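Local coordinates for octaprenyl Pyrophosphate Synthase (Helicobacter pylori, PDB 3TC1) that catalyses the successive addition of isopentenyl diphosphate units to an allylic diphosphate, building the C40 chain of octaprenyl diphosphate, at the interface of chains A and B. Numbering follows the deposited sequence. Chains: chain A/B, Octaprenyl Pyrophosphate Synthase.

The interface of chains A and B. Residues chain A 25, 28, 100, 103-104, 107; chain B 80, 135, 138-139, 142-143.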
loop_
_atom_site.group_PDB
_atom_site.type_symbol
_atom_site.label_atom_id
_atom_site.label_comp_id
_atom_site.label_asym_id
_atom_site.label_seq_id
_atom_site.Cartn_x
_atom_site.Cartn_y
_atom_site.Cartn_z
ATOM N N ILE A 25 4.135 -12.638 -10.118
ATOM C CA ILE A 25 3.084 -11.642 -10.213
ATOM C C ILE A 25 2.107 -11.998 -11.324
ATOM O O ILE A 25 0.904 -11.813 -11.172
ATOM C CB ILE A 25 3.678 -10.239 -10.445
ATOM C CG1 ILE A 25 4.410 -9.793 -9.173
ATOM C CG2 ILE A 25 2.573 -9.245 -10.810
ATOM C CD1 ILE A 25 4.963 -8.387 -9.237
ATOM N N LEU A 28 -0.310 -14.517 -9.928
ATOM C CA LEU A 28 -1.304 -13.924 -9.036
ATOM C C LEU A 28 -2.342 -13.142 -9.833
ATOM O O LEU A 28 -3.539 -13.200 -9.547
ATOM C CB LEU A 28 -0.628 -12.987 -8.028
ATOM C CG LEU A 28 0.189 -13.637 -6.904
ATOM C CD1 LEU A 28 1.046 -12.591 -6.208
ATOM C CD2 LEU A 28 -0.754 -14.314 -5.916
ATOM N N ASN A 100 -1.236 -12.934 -0.205
ATOM C CA ASN A 100 -1.025 -12.856 -1.648
ATOM C C ASN A 100 -1.840 -11.639 -2.064
ATOM O O ASN A 100 -1.516 -10.951 -3.029
ATOM C CB ASN A 100 -1.593 -14.086 -2.381
ATOM C CG ASN A 100 -0.714 -15.322 -2.255
ATOM O OD1 ASN A 100 0.517 -15.228 -2.252
ATOM N ND2 ASN A 100 -1.345 -16.492 -2.178
ATOM N N MET A 103 0.044 -8.500 -0.954
ATOM C CA MET A 103 1.160 -8.333 -1.880
ATOM C C MET A 103 0.726 -7.844 -3.258
ATOM O O MET A 103 1.294 -6.896 -3.791
ATOM C CB MET A 103 1.932 -9.651 -2.030
ATOM C CG MET A 103 2.527 -10.185 -0.735
ATOM S SD MET A 103 3.695 -11.547 -0.995
ATOM C CE MET A 103 2.585 -12.874 -1.568
ATOM N N LEU A 104 -0.271 -8.499 -3.843
ATOM C CA LEU A 104 -0.739 -8.098 -5.163
ATOM C C LEU A 104 -1.311 -6.683 -5.096
ATOM O O LEU A 104 -1.227 -5.926 -6.061
ATOM C CB LEU A 104 -1.796 -9.079 -5.677
ATOM C CG LEU A 104 -2.166 -8.908 -7.153
ATOM C CD1 LEU A 104 -0.922 -9.079 -8.017
ATOM C CD2 LEU A 104 -3.229 -9.921 -7.537
ATOM N N VAL A 107 1.460 -4.204 -5.389
ATOM C CA VAL A 107 1.951 -4.195 -6.766
ATOM C C VAL A 107 1.060 -3.281 -7.615
ATOM O O VAL A 107 1.550 -2.463 -8.395
ATOM C CB VAL A 107 1.933 -5.621 -7.376
ATOM C CG1 VAL A 107 2.114 -5.550 -8.883
ATOM C CG2 VAL A 107 3.041 -6.464 -6.765
ATOM N N ILE B 80 2.489 -9.986 6.464
ATOM C CA ILE B 80 2.802 -11.137 5.630
ATOM C C ILE B 80 3.666 -12.179 6.344
ATOM O O ILE B 80 3.556 -13.374 6.075
ATOM C CB ILE B 80 3.501 -10.676 4.334
ATOM C CG1 ILE B 80 3.767 -11.868 3.419
ATOM C CG2 ILE B 80 4.791 -9.969 4.672
ATOM C CD1 ILE B 80 4.373 -11.472 2.097
ATOM N N SER B 135 7.723 -4.043 -3.749
ATOM C CA SER B 135 6.577 -4.943 -3.734
ATOM C C SER B 135 6.871 -6.208 -4.539
ATOM O O SER B 135 6.434 -7.296 -4.169
ATOM C CB SER B 135 5.321 -4.238 -4.268
ATOM O OG SER B 135 5.360 -4.073 -5.678
ATOM N N GLU B 138 9.074 -8.329 -2.362
ATOM C CA GLU B 138 8.363 -8.952 -1.257
ATOM C C GLU B 138 7.671 -10.221 -1.756
ATOM O O GLU B 138 7.717 -11.260 -1.101
ATOM C CB GLU B 138 7.334 -7.981 -0.674
ATOM C CG GLU B 138 6.472 -8.588 0.419
ATOM C CD GLU B 138 7.273 -9.030 1.633
ATOM O OE1 GLU B 138 6.671 -9.645 2.536
ATOM O OE2 GLU B 138 8.494 -8.761 1.691
ATOM N N ILE B 139 7.043 -10.136 -2.923
ATOM C CA ILE B 139 6.360 -11.288 -3.499
ATOM C C ILE B 139 7.371 -12.369 -3.850
ATOM O O ILE B 139 7.136 -13.550 -3.615
ATOM C CB ILE B 139 5.571 -10.900 -4.760
ATOM C CG1 ILE B 139 4.384 -10.023 -4.367
ATOM C CG2 ILE B 139 5.083 -12.150 -5.486
ATOM C CD1 ILE B 139 3.566 -9.539 -5.542
ATOM N N VAL B 142 8.528 -14.294 -0.587
ATOM C CA VAL B 142 7.719 -15.353 -0.000
ATOM C C VAL B 142 7.477 -16.506 -0.980
ATOM O O VAL B 142 7.308 -17.641 -0.543
ATOM C CB VAL B 142 6.380 -14.801 0.635
ATOM C CG1 VAL B 142 6.262 -13.303 0.376
ATOM C CG2 VAL B 142 5.156 -15.552 0.095
ATOM N N PHE B 143 7.479 -16.253 -2.292
ATOM C CA PHE B 143 7.289 -17.367 -3.228
ATOM C C PHE B 143 8.559 -18.234 -3.216
ATOM O O PHE B 143 8.487 -19.462 -3.172
ATOM C CB PHE B 143 7.008 -16.880 -4.660
ATOM C CG PHE B 143 5.549 -16.638 -4.948
ATOM C CD1 PHE B 143 4.844 -15.649 -4.267
ATOM C CD2 PHE B 143 4.879 -17.399 -5.902
ATOM C CE1 PHE B 143 3.491 -15.422 -4.530
ATOM C CE2 PHE B 143 3.529 -17.180 -6.171
ATOM C CZ PHE B 143 2.834 -16.189 -5.484
HETATM O O HOH W 1 4.177 -7.165 -2.632
#
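A:Met103 and B:Ile139, each on a long helix of its own chain (100-116 and 121-144), bury the most surface in this patch and show how a helical dimer can be joined by exchanged hydrophobic side chains. The two side chains cross obliquely, the CB of A:Met103 lying 3.4 Å from the CG1 of B:Ile139, slightly tighter than usual van der Waals packing. B:Ile139 is extended beyond CB (chi2 178°), which places its CD1 among A:Val107, A:Ile25 and A:Leu28 of chain A. There B:Ile139 CD1 meets A:Val107 CG2 at 3.4 Å. The same B:Ile139 CD1 lies 3.7 Å from A:Ile25 CG1, where the two isoleucines cross at about a right angle, and it also touches the CD1 methyl of A:Leu28. One methyl thus ties helix 23-29 and helix 100-116 of chain A to the same partner.

The thioether of A:Met103 in turn packs against chain B. A:Met103 and B:Val142 meet tip to tip, with A:Met103 SD 3.4 Å from B:Val142 CG1; the sulphur also adjoins the end of B:Ile80, though that approach is modelled too close to be informative. A bend at the last torsion (chi3 -69°) turns the CE methyl of A:Met103 toward B:Phe143, whose CE1 is 4.0 Å away. The ring meets chain A by its outer end: B:Phe143 CZ faces A:Leu28 CG at 3.9 Å, tip to tip, while CE1 lies near the amide oxygen OD1 of A:Asn100, whose amide plane is inclined 49° to the ring. This is a packing contact.

Toward the polar rim, B:Ser135 lays its CB and hydroxyl OG against A:Val107. Water 1 links the main chains, its O 2.7 Å from B:Ser135 O and 3.1 Å from A:Met103 O, both carbonyl oxygens. Repeated about the two-fold axis, this apolar interlock probably helps hold together the homodimer typical of the all-helical trans-prenyltransferases, and may steady the helices surrounding each active site.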